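Local coordinates for hypothetical protein PH1897 (Pyrococcus horikoshii, PDB 1VDW) that probably hydrolyses fructose 1,6-bisphosphate to fructose 6-phosphate and phosphate with the help of magnesium, as a homodimeric member of the inositol monophosphatase superfamily, at residues P149-Y154 and D164-T169. Residues are numbered along the deposited sequence; the frame is centred on the assembly and turned at random. Where two conformers were deposited one is given.
Sequences PSISFY and DKVKRT
Strands 150-154 and 168-170, joined through helix 160-164, form a beta-alpha-beta unit, with strand 168-170 outermost in the five-stranded mixed sheet of this chain, which has the inositol monophosphatase-type fold. The parallel register is set by S150 against R168, with their CA atoms 5.0 Å apart, and by I151 against T169. Backbone hydrogen bonds define the pairing. I151 N donates its N-H to R168 O at 3.1 Å. P149 O accepts from K167 N at 2.8 Å, just ahead of strand 168-170. In both, the donor lies in the plane of the accepting carbonyl. Between the strands, T169 CA also approaches I151 O at 3.1 Å in a CA-H...O contact. Farther along, the backbone of R170 pairs with I151 and F153, and the T171 hydroxyl OG1 hydrogen-bonds to F153 O.

Apolar contacts occupy the face of I151 and T169, which helix 160-164 covers through I162. The I151 and T169 side chains run alongside each other, whereas V166 crosses I151 at about a right angle, V166 CG1 lying 3.8 Å from I151 CD1. The same methyl meets P149 CG, and that ring carbon rests on K165 O.

The polar side-chain contact is on the S150 and R168 face, where Y90 of the second subunit packs against both residues. R168 starts in the crowded chi1 position (60°), which lays CG against S150 OG, and bends at chi3 (63°). This folded course brings R168 NH1 back to donate a hydrogen bond to S150 OG at 2.8 Å, with the oxygen at the guanidinium edge, only 3° out of its plane.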
# COMPACT_ATOMS: atom_id res chain seq x y z
N PRO A 149 -8.68 2.94 -15.86
CA PRO A 149 -8.27 1.95 -14.86
C PRO A 149 -7.24 2.28 -13.79
O PRO A 149 -6.37 3.13 -13.97
CB PRO A 149 -7.84 0.76 -15.72
CG PRO A 149 -7.31 1.41 -16.95
CD PRO A 149 -8.32 2.49 -17.22
N SER A 150 -7.40 1.59 -12.67
CA SER A 150 -6.49 1.69 -11.53
C SER A 150 -5.88 0.31 -11.48
O SER A 150 -6.60 -0.69 -11.41
CB SER A 150 -7.27 1.97 -10.24
OG SER A 150 -7.92 3.23 -10.30
N ILE A 151 -4.56 0.23 -11.51
CA ILE A 151 -3.91 -1.08 -11.52
C ILE A 151 -2.73 -1.22 -10.59
O ILE A 151 -2.17 -0.23 -10.13
CB ILE A 151 -3.38 -1.41 -12.95
CG1 ILE A 151 -2.14 -0.57 -13.28
CG2 ILE A 151 -4.48 -1.14 -13.99
CD1 ILE A 151 -1.37 -1.04 -14.51
N SER A 152 -2.38 -2.47 -10.29
CA SER A 152 -1.18 -2.78 -9.54
C SER A 152 -0.18 -3.02 -10.67
O SER A 152 -0.51 -3.68 -11.67
CB SER A 152 -1.37 -4.03 -8.69
OG SER A 152 -0.14 -4.59 -8.29
N PHE A 153 1.03 -2.48 -10.53
CA PHE A 153 2.02 -2.60 -11.59
C PHE A 153 3.44 -2.80 -11.06
O PHE A 153 3.91 -2.01 -10.24
CB PHE A 153 1.94 -1.33 -12.47
CG PHE A 153 2.86 -1.33 -13.67
CD1 PHE A 153 3.06 -2.48 -14.43
CD2 PHE A 153 3.45 -0.14 -14.09
CE1 PHE A 153 3.84 -2.45 -15.59
CE2 PHE A 153 4.23 -0.10 -15.25
CZ PHE A 153 4.43 -1.26 -15.99
N TYR A 154 4.08 -3.86 -11.55
CA TYR A 154 5.46 -4.20 -11.20
C TYR A 154 6.23 -4.48 -12.48
O TYR A 154 5.81 -5.30 -13.30
CB TYR A 154 5.53 -5.49 -10.37
CG TYR A 154 4.93 -5.45 -8.98
CD1 TYR A 154 5.75 -5.36 -7.85
CD2 TYR A 154 3.56 -5.59 -8.79
CE1 TYR A 154 5.22 -5.43 -6.57
CE2 TYR A 154 3.02 -5.66 -7.52
CZ TYR A 154 3.86 -5.59 -6.42
OH TYR A 154 3.35 -5.69 -5.15
N ASP A 164 0.43 5.30 -19.27
CA ASP A 164 -0.40 6.21 -20.06
C ASP A 164 -1.85 5.73 -20.14
O ASP A 164 -2.77 6.54 -20.25
CB ASP A 164 0.16 6.33 -21.48
CG ASP A 164 -0.81 7.01 -22.43
OD1 ASP A 164 -1.08 8.21 -22.26
OD2 ASP A 164 -1.30 6.32 -23.35
N LYS A 165 -2.04 4.42 -20.05
CA LYS A 165 -3.37 3.82 -20.15
C LYS A 165 -4.15 3.79 -18.84
O LYS A 165 -5.32 3.42 -18.83
CB LYS A 165 -3.25 2.38 -20.65
CG LYS A 165 -2.37 2.20 -21.88
CD LYS A 165 -2.97 2.88 -23.09
CE LYS A 165 -2.08 2.69 -24.32
NZ LYS A 165 -2.66 3.33 -25.53
N VAL A 166 -3.52 4.19 -17.74
CA VAL A 166 -4.20 4.13 -16.45
C VAL A 166 -4.30 5.45 -15.70
O VAL A 166 -3.54 6.38 -15.94
CB VAL A 166 -3.50 3.09 -15.53
CG1 VAL A 166 -3.30 1.78 -16.27
CG2 VAL A 166 -2.16 3.63 -15.05
N LYS A 167 -5.26 5.51 -14.79
CA LYS A 167 -5.49 6.70 -13.97
C LYS A 167 -4.49 6.73 -12.81
O LYS A 167 -4.03 7.79 -12.39
CB LYS A 167 -6.92 6.68 -13.41
CG LYS A 167 -7.28 7.86 -12.54
CD LYS A 167 -7.35 9.14 -13.34
CE LYS A 167 -7.93 10.28 -12.53
NZ LYS A 167 -8.08 11.52 -13.34
N ARG A 168 -4.17 5.54 -12.29
CA ARG A 168 -3.24 5.43 -11.17
C ARG A 168 -2.68 4.02 -11.09
O ARG A 168 -3.26 3.07 -11.63
CB ARG A 168 -3.96 5.75 -9.85
CG ARG A 168 -5.13 4.81 -9.57
CD ARG A 168 -5.78 5.08 -8.22
NE ARG A 168 -6.38 6.41 -8.11
CZ ARG A 168 -7.49 6.79 -8.73
NH1 ARG A 168 -8.15 5.95 -9.52
NH2 ARG A 168 -7.96 8.02 -8.54
N THR A 169 -1.55 3.90 -10.41
CA THR A 169 -0.95 2.60 -10.19
C THR A 169 -0.68 2.44 -8.70
O THR A 169 -0.58 3.43 -7.95
CB THR A 169 0.42 2.43 -10.91
OG1 THR A 169 1.35 3.38 -10.39
CG2 THR A 169 0.27 2.61 -12.41